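Local coordinates for uncharacterized conserved protein (Geobacillus kaustophilus, PDB 2R5X), which is of unknown function and belongs to the YugN-like family, folding as an antiparallel sheet packed against helices, at residues 8-13 with 110-115; 56-61 with 74-79. The protein carries 1 engineered substitution. One frame throughout, in Å; residues are numbered along the deposited sequence.

Contact 1. Residues 8-13 with 110-115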
ATOM      1  N   THR A   8       0.179 -11.458   3.660  1.00 37.46           N
ATOM      2  CA  THR A   8      -0.832 -10.982   2.712  1.00 33.80           C
ATOM      3  C   THR A   8      -0.631 -11.626   1.335  1.00 35.95           C
ATOM      4  O   THR A   8      -1.545 -11.654   0.512  1.00 36.12           O
ATOM      5  CB  THR A   8      -0.770  -9.451   2.528  1.00 43.52           C
ATOM      6  OG1 THR A   8       0.504  -9.095   1.968  1.00 27.35           O
ATOM      7  CG2 THR A   8      -0.995  -8.714   3.865  1.00 25.48           C
ATOM      8  N   GLY A   9       0.583 -12.111   1.084  1.00 36.31           N
ATOM      9  CA  GLY A   9       0.957 -12.670  -0.212  1.00 40.33           C
ATOM     10  C   GLY A   9       1.498 -11.660  -1.215  1.00 43.46           C
ATOM     11  O   GLY A   9       1.904 -12.037  -2.320  1.00 35.35           O
ATOM     12  N   LEU A  10       1.513 -10.382  -0.832  1.00 28.57           N
ATOM     13  CA  LEU A  10       1.832  -9.292  -1.766  1.00 24.78           C
ATOM     14  C   LEU A  10       3.288  -9.276  -2.214  1.00 27.39           C
ATOM     15  O   LEU A  10       3.590  -8.909  -3.352  1.00 32.14           O
ATOM     16  CB  LEU A  10       1.427  -7.927  -1.182  1.00 24.11           C
ATOM     17  CG  LEU A  10      -0.085  -7.702  -1.007  1.00 32.26           C
ATOM     18  CD1 LEU A  10      -0.391  -6.310  -0.475  1.00 38.84           C
ATOM     19  CD2 LEU A  10      -0.812  -7.933  -2.309  1.00 35.28           C
ATOM     20  N   GLU A  11       4.180  -9.707  -1.326  1.00 27.90           N
ATOM     21  CA  GLU A  11       5.621  -9.669  -1.585  1.00 28.93           C
ATOM     22  C   GLU A  11       6.090 -10.776  -2.538  1.00 32.44           C
ATOM     23  O   GLU A  11       7.273 -10.837  -2.881  1.00 37.94           O
ATOM     24  CB  GLU A  11       6.412  -9.770  -0.267  1.00 26.31           C
ATOM     25  CG  GLU A  11       5.957  -8.845   0.869  1.00 26.19           C
ATOM     26  CD  GLU A  11       5.012  -9.524   1.857  1.00 30.82           C
ATOM     27  OE1 GLU A  11       4.116 -10.276   1.425  1.00 38.42           O
ATOM     28  OE2 GLU A  11       5.159  -9.298   3.072  1.00 29.79           O
ATOM     29  N   ASN A  12       5.166 -11.642  -2.957  1.00 42.76           N
ATOM     30  CA  ASN A  12       5.500 -12.858  -3.713  1.00 52.33           C
ATOM     31  C   ASN A  12       5.307 -12.760  -5.227  1.00 53.65           C
ATOM     32  O   ASN A  12       5.655 -13.693  -5.957  1.00 66.12           O
ATOM     33  CB  ASN A  12       4.720 -14.067  -3.171  1.00 52.67           C
ATOM     34  CG  ASN A  12       5.032 -14.372  -1.710  1.00 70.50           C
ATOM     35  OD1 ASN A  12       6.163 -14.202  -1.247  1.00 63.39           O
ATOM     36  ND2 ASN A  12       4.022 -14.836  -0.978  1.00 58.00           N
ATOM     37  N   GLN A  13       4.746 -11.649  -5.696  1.00 43.70           N
ATOM     38  CA  GLN A  13       4.571 -11.439  -7.129  1.00 54.38           C
ATOM     39  C   GLN A  13       4.770  -9.979  -7.544  1.00 53.90           C
ATOM     40  O   GLN A  13       4.592  -9.056  -6.748  1.00 59.92           O
ATOM     41  CB  GLN A  13       3.218 -11.997  -7.621  1.00 61.91           C
ATOM     42  CG  GLN A  13       2.032 -11.021  -7.604  1.00 81.02           C
ATOM     43  CD  GLN A  13       1.594 -10.630  -6.204  1.00 85.66           C
ATOM     44  OE1 GLN A  13       1.109 -11.461  -5.437  1.00 89.83           O
ATOM     45  NE2 GLN A  13       1.753  -9.357  -5.871  1.00 66.33           N
ATOM     46  N   ALA A 110      -6.411  -7.744   1.581  1.00 21.50           N
ATOM     47  CA  ALA A 110      -6.994  -8.938   0.945  1.00 23.54           C
ATOM     48  C   ALA A 110      -7.583  -8.626  -0.433  1.00 24.67           C
ATOM     49  O   ALA A 110      -7.441  -9.412  -1.372  1.00 31.45           O
ATOM     50  CB  ALA A 110      -8.051  -9.547   1.839  1.00 26.65           C
ATOM     51  N   GLN A 111      -8.227  -7.473  -0.567  1.00 23.19           N
ATOM     52  CA  GLN A 111      -8.751  -7.094  -1.867  1.00 31.05           C
ATOM     53  C   GLN A 111      -7.675  -6.541  -2.797  1.00 31.51           C
ATOM     54  O   GLN A 111      -7.804  -6.662  -4.006  1.00 29.10           O
ATOM     55  CB  GLN A 111      -9.995  -6.198  -1.770  1.00 42.57           C
ATOM     56  CG  GLN A 111      -9.790  -4.799  -1.224  1.00 64.62           C
ATOM     57  CD  GLN A 111     -11.102  -4.106  -0.890  1.00 47.63           C
ATOM     58  OE1 GLN A 111     -11.340  -3.714   0.256  1.00 54.32           O
ATOM     59  NE2 GLN A 111     -11.959  -3.958  -1.889  1.00 69.16           N
ATOM     60  N   VAL A 112      -6.608  -5.967  -2.241  1.00 25.01           N
ATOM     61  CA  VAL A 112      -5.422  -5.647  -3.046  1.00 28.05           C
ATOM     62  C   VAL A 112      -4.902  -6.944  -3.680  1.00 21.47           C
ATOM     63  O   VAL A 112      -4.728  -7.018  -4.892  1.00 28.90           O
ATOM     64  CB  VAL A 112      -4.302  -4.943  -2.215  1.00 28.17           C
ATOM     65  CG1 VAL A 112      -3.008  -4.868  -3.003  1.00 26.35           C
ATOM     66  CG2 VAL A 112      -4.730  -3.547  -1.800  1.00 26.92           C
ATOM     67  N   LYS A 113      -4.699  -7.965  -2.850  1.00 23.04           N
ATOM     68  CA  LYS A 113      -4.197  -9.261  -3.300  1.00 28.90           C
ATOM     69  C   LYS A 113      -5.109  -9.935  -4.342  1.00 30.48           C
ATOM     70  O   LYS A 113      -4.616 -10.435  -5.354  1.00 30.64           O
ATOM     71  CB  LYS A 113      -3.948 -10.179  -2.096  1.00 24.67           C
ATOM     72  CG  LYS A 113      -3.442 -11.583  -2.430  1.00 39.75           C
ATOM     73  CD  LYS A 113      -2.044 -11.575  -3.023  1.00 37.77           C
ATOM     74  CE  LYS A 113      -1.660 -12.969  -3.498  1.00 69.56           C
ATOM     75  NZ  LYS A 113      -0.223 -13.073  -3.872  1.00 77.57           N
ATOM     76  N   SER A 114      -6.421  -9.910  -4.090  1.00 30.69           N
ATOM     77  CA  SER A 114      -7.431 -10.484  -4.990  0.50 28.09           C
ATOM     78  C   SER A 114      -7.427  -9.818  -6.361  1.00 30.32           C
ATOM     79  O   SER A 114      -7.527 -10.491  -7.385  1.00 36.99           O
ATOM     80  CB  SER A 114      -8.827 -10.374  -4.363  0.50 34.82           C
ATOM     81  OG  SER A 114      -9.834 -10.875  -5.229  0.50 32.77           O
ATOM     82  N   GLU A 115      -7.320  -8.487  -6.369  1.00 31.05           N
ATOM     83  CA  GLU A 115      -7.246  -7.726  -7.622  1.00 28.86           C
ATOM     84  C   GLU A 115      -5.967  -8.010  -8.413  1.00 35.36           C
ATOM     85  O   GLU A 115      -5.997  -8.034  -9.644  1.00 32.19           O
ATOM     86  CB  GLU A 115      -7.393  -6.214  -7.389  1.00 31.66           C
ATOM     87  CG  GLU A 115      -8.793  -5.751  -6.961  1.00 41.05           C
ATOM     88  CD  GLU A 115      -9.910  -6.315  -7.831  1.00 46.12           C
ATOM     89  OE1 GLU A 115      -9.987  -5.958  -9.027  1.00 52.15           O
ATOM     90  OE2 GLU A 115     -10.713  -7.113  -7.307  1.00 49.73           O
TER
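Lys113 of helix 99-117 reaches across to the loop 8-13 and carries most of this contact. Its CG stands anti to the backbone N (chi1 179°) and passes 3.5 Å from Thr8 O; beyond a bend at chi2 the chain runs extended to the loop. At the tip, NZ donates twice. Lys113 NZ to Gln13 OE1, 2.6 Å, lies nearly along the amide C=O axis, whereas Lys113 NZ to Gly9 O, 2.8 Å, comes in from above the carbonyl plane. Gly9 has a positive phi (88°), where a CB would jam against the carbonyl O of Thr8 and also sit only 3.0 Å from Lys113 CE. Just before it, Thr8 OG1 accepts from Leu10 N at 3.2 Å, an ST turn within the loop connecting strand 3-4 to strand 14-16. The close-packed side is apolar: Leu10 CD2 lies 3.8 Å from both Val112 CG1 and Lys113 CA, the Leu10 and Val112 side chains crossing at about a right angle, while Leu109 and Leu116 extend this layer along the helix. The polar side is looser: Lys113 is partly exposed, Gln13 is buried but poorly ordered, so its grip on NZ is less well fixed, and Glu117 offers the ammonium a long, weak ion pair. An alanine in place of Lys113 would remove both NZ bonds and the methylenes against Thr8 O and Leu10 CD2, and would probably leave the loop less firmly held to the helix.

Contact 2. Residues 56-61 with 74-79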
ATOM      1  N   ARG A  56      -0.135   1.843   4.409  1.00 24.58           N
ATOM      2  CA  ARG A  56       0.871   2.145   3.398  1.00 26.23           C
ATOM      3  C   ARG A  56       1.298   0.908   2.625  1.00 25.60           C
ATOM      4  O   ARG A  56       1.780  -0.061   3.212  1.00 27.79           O
ATOM      5  CB  ARG A  56       2.089   2.816   4.047  1.00 26.72           C
ATOM      6  CG  ARG A  56       3.256   3.074   3.098  1.00 29.22           C
ATOM      7  CD  ARG A  56       4.184   4.175   3.623  1.00 21.95           C
ATOM      8  NE  ARG A  56       3.556   5.497   3.580  1.00 31.62           N
ATOM      9  CZ  ARG A  56       4.205   6.653   3.702  1.00 38.61           C
ATOM     10  NH1 ARG A  56       5.521   6.675   3.869  1.00 37.21           N
ATOM     11  NH2 ARG A  56       3.539   7.794   3.647  1.00 31.08           N
ATOM     12  N   VAL A  57       1.116   0.958   1.306  1.00 25.69           N
ATOM     13  CA  VAL A  57       1.592  -0.091   0.396  1.00 19.67           C
ATOM     14  C   VAL A  57       2.709   0.504  -0.462  1.00 24.63           C
ATOM     15  O   VAL A  57       2.564   1.584  -1.026  1.00 23.99           O
ATOM     16  CB  VAL A  57       0.451  -0.664  -0.476  1.00 26.11           C
ATOM     17  CG1 VAL A  57       0.969  -1.692  -1.487  1.00 24.86           C
ATOM     18  CG2 VAL A  57      -0.619  -1.298   0.413  1.00 22.61           C
ATOM     19  N   GLN A  58       3.824  -0.210  -0.537  1.00 25.12           N
ATOM     20  CA  GLN A  58       5.016   0.304  -1.173  1.00 22.95           C
ATOM     21  C   GLN A  58       5.636  -0.779  -2.035  1.00 26.01           C
ATOM     22  O   GLN A  58       5.549  -1.970  -1.718  1.00 23.15           O
ATOM     23  CB  GLN A  58       6.005   0.749  -0.100  1.00 22.38           C
ATOM     24  CG  GLN A  58       6.968   1.820  -0.537  1.00 40.55           C
ATOM     25  CD  GLN A  58       7.759   2.382   0.619  1.00 40.74           C
ATOM     26  OE1 GLN A  58       8.284   1.637   1.443  1.00 31.78           O
ATOM     27  NE2 GLN A  58       7.861   3.707   0.683  1.00 22.29           N
ATOM     28  N   GLY A  59       6.258  -0.355  -3.126  1.00 25.80           N
ATOM     29  CA  GLY A  59       6.983  -1.251  -4.006  1.00 23.87           C
ATOM     30  C   GLY A  59       8.159  -0.542  -4.654  1.00 30.89           C
ATOM     31  O   GLY A  59       8.151   0.679  -4.782  1.00 27.37           O
ATOM     32  N   TYR A  60       9.175  -1.299  -5.050  1.00 29.68           N
ATOM     33  CA  TYR A  60      10.279  -0.722  -5.816  1.00 28.30           C
ATOM     34  C   TYR A  60      10.186  -1.088  -7.295  1.00 40.06           C
ATOM     35  O   TYR A  60       9.582  -2.111  -7.658  1.00 31.14           O
ATOM     36  CB  TYR A  60      11.636  -1.129  -5.233  1.00 22.67           C
ATOM     37  CG  TYR A  60      11.897  -2.625  -5.146  1.00 40.65           C
ATOM     38  CD1 TYR A  60      11.728  -3.311  -3.946  1.00 56.49           C
ATOM     39  CD2 TYR A  60      12.344  -3.348  -6.257  1.00 47.07           C
ATOM     40  CE1 TYR A  60      11.977  -4.683  -3.857  1.00 59.89           C
ATOM     41  CE2 TYR A  60      12.592  -4.714  -6.182  1.00 34.87           C
ATOM     42  CZ  TYR A  60      12.414  -5.375  -4.976  1.00 49.34           C
ATOM     43  OH  TYR A  60      12.663  -6.726  -4.895  1.00 60.63           O
ATOM     44  N   ALA A  61      10.792  -0.260  -8.142  1.00 35.31           N
ATOM     45  CA  ALA A  61      10.863  -0.554  -9.566  1.00 44.81           C
ATOM     46  C   ALA A  61      12.017  -1.517  -9.852  1.00 46.18           C
ATOM     47  O   ALA A  61      13.178  -1.111  -9.892  1.00 48.47           O
ATOM     48  CB  ALA A  61      11.003   0.732 -10.371  1.00 49.04           C
ATOM     49  N   LYS A  74       7.910  -4.568  -7.598  1.00 35.09           N
ATOM     50  CA  LYS A  74       7.906  -5.627  -6.592  1.00 33.76           C
ATOM     51  C   LYS A  74       7.460  -5.021  -5.249  1.00 34.06           C
ATOM     52  O   LYS A  74       8.137  -4.153  -4.696  1.00 29.92           O
ATOM     53  CB  LYS A  74       9.288  -6.297  -6.505  1.00 36.53           C
ATOM     54  CG  LYS A  74       9.356  -7.589  -5.678  1.00 44.76           C
ATOM     55  CD  LYS A  74       9.490  -7.312  -4.179  1.00 60.27           C
ATOM     56  CE  LYS A  74       9.604  -8.565  -3.350  1.00 62.34           C
ATOM     57  NZ  LYS A  74       9.358  -8.256  -1.915  1.00 54.26           N
ATOM     58  N   LEU A  75       6.327  -5.493  -4.733  1.00 27.44           N
ATOM     59  CA  LEU A  75       5.734  -4.949  -3.509  1.00 26.32           C
ATOM     60  C   LEU A  75       6.435  -5.426  -2.242  1.00 28.26           C
ATOM     61  O   LEU A  75       6.874  -6.574  -2.143  1.00 27.70           O
ATOM     62  CB  LEU A  75       4.245  -5.286  -3.425  1.00 27.61           C
ATOM     63  CG  LEU A  75       3.270  -4.780  -4.496  1.00 30.87           C
ATOM     64  CD1 LEU A  75       1.918  -5.402  -4.260  1.00 30.93           C
ATOM     65  CD2 LEU A  75       3.139  -3.269  -4.491  1.00 24.80           C
ATOM     66  N   LEU A  76       6.525  -4.519  -1.276  1.00 27.97           N
ATOM     67  CA  LEU A  76       7.131  -4.788   0.020  1.00 26.75           C
ATOM     68  C   LEU A  76       6.037  -5.067   1.049  1.00 28.51           C
ATOM     69  O   LEU A  76       4.856  -5.015   0.727  1.00 22.84           O
ATOM     70  CB  LEU A  76       7.989  -3.593   0.441  1.00 25.85           C
ATOM     71  CG  LEU A  76       9.109  -3.189  -0.533  1.00 26.89           C
ATOM     72  CD1 LEU A  76       9.581  -1.773  -0.245  1.00 29.29           C
ATOM     73  CD2 LEU A  76      10.290  -4.164  -0.483  1.00 24.55           C
ATOM     74  N   THR A  77       6.427  -5.377   2.279  1.00 21.30           N
ATOM     75  CA  THR A  77       5.468  -5.668   3.337  1.00 27.00           C
ATOM     76  C   THR A  77       4.692  -4.404   3.703  1.00 22.86           C
ATOM     77  O   THR A  77       5.303  -3.374   4.025  1.00 23.14           O
ATOM     78  CB  THR A  77       6.182  -6.268   4.564  1.00 27.20           C
ATOM     79  OG1 THR A  77       6.897  -7.440   4.148  1.00 20.86           O
ATOM     80  CG2 THR A  77       5.190  -6.649   5.670  1.00 18.84           C
ATOM     81  N   PRO A  78       3.346  -4.464   3.613  1.00 23.77           N
ATOM     82  CA  PRO A  78       2.512  -3.305   3.956  1.00 24.58           C
ATOM     83  C   PRO A  78       2.597  -2.947   5.421  1.00 24.01           C
ATOM     84  O   PRO A  78       2.783  -3.834   6.267  1.00 27.50           O
ATOM     85  CB  PRO A  78       1.096  -3.777   3.610  1.00 23.20           C
ATOM     86  CG  PRO A  78       1.294  -4.905   2.652  1.00 22.44           C
ATOM     87  CD  PRO A  78       2.517  -5.596   3.162  1.00 22.66           C
ATOM     88  N   ILE A  79       2.490  -1.652   5.711  1.00 21.65           N
ATOM     89  CA  ILE A  79       2.549  -1.156   7.084  1.00 22.31           C
ATOM     90  C   ILE A  79       1.352  -0.273   7.423  1.00 36.07           C
ATOM     91  O   ILE A  79       0.656   0.204   6.522  1.00 35.23           O
ATOM     92  CB  ILE A  79       3.879  -0.392   7.403  1.00 27.94           C
ATOM     93  CG1 ILE A  79       4.028   0.877   6.553  1.00 22.02           C
ATOM     94  CG2 ILE A  79       5.089  -1.298   7.228  1.00 24.43           C
ATOM     95  CD1 ILE A  79       4.707   2.022   7.281  1.00 34.55           C
TER
HETATM   96  O   HOH W   1       4.602  -0.774   2.894  1.00 28.05           O
HETATM   97  O   HOH W   2       3.854  -2.571   0.988  1.00 30.39           O
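Backbone hydrogen bonds tie strand 51-61 to strand 71-84 in two antiparallel ladders whose register differs by one residue. Arg56 and Ile79 form a hydrogen-bonded pair, with Arg56 N to Ile79 O at 2.8 Å. Tyr60 and Lys74 form another, and between the two Leu76 N gives Gln58 O a nearly straight bond of 2.8 Å (178°). Water fills in where the strands part: one molecule accepts from Gln58 N and lies 2.7 Å from Leu76 O, and another is within hydrogen-bonding distance of Arg56 O and Thr77 O. Among the side chains, Tyr60 has CG in the crowded position between backbone N and carbonyl carbon (chi1 58°), which brings its ring over Lys74. Lys74 CB rests on one ring face, a CH-pi contact 3.9 Å from the centroid, while Leu76 CD2 meets the ring edge in plane, 3.8 Å from Tyr60 CE1. Val57 CG1 and Leu75 CD2 touch at 4.0 Å, facing helix 99-117 through Leu109 and Leu116. The polar ends turn to strand 39-48, Arg56 pairing with Asp43 and Gln58 bonding Arg39 and Thr41. Direct backbone bonds along the hairpin, with water bridging where the strands separate between Arg56 and Gln58, imply that the register shift leaves Gln58 N, and probably Leu76 O, paired.

How the contacts relate
The centres of contact 1 and contact 2 lie about 11 Å apart, and the two meet directly where the loop 8-13 runs beside strand 71-84. Glu11 OE2 approaches Thr77 OG1 at 2.8 Å, a probable hydrogen bond, and Glu11 O packs against Lys74 CE at 3.3 Å. Leu10 also belongs to both neighbourhoods, with its backbone O 3.7 Å from Leu75 CB. The loop packs on both helix 99-117 and the hairpin of contact 2, beside direct contacts of Leu109 and Leu116 with the hairpin, around a common leucine-rich layer. Along the chain, both strands of contact 2 fall between the two segments of contact 1, and strand 71-84 leads on to helix 99-117.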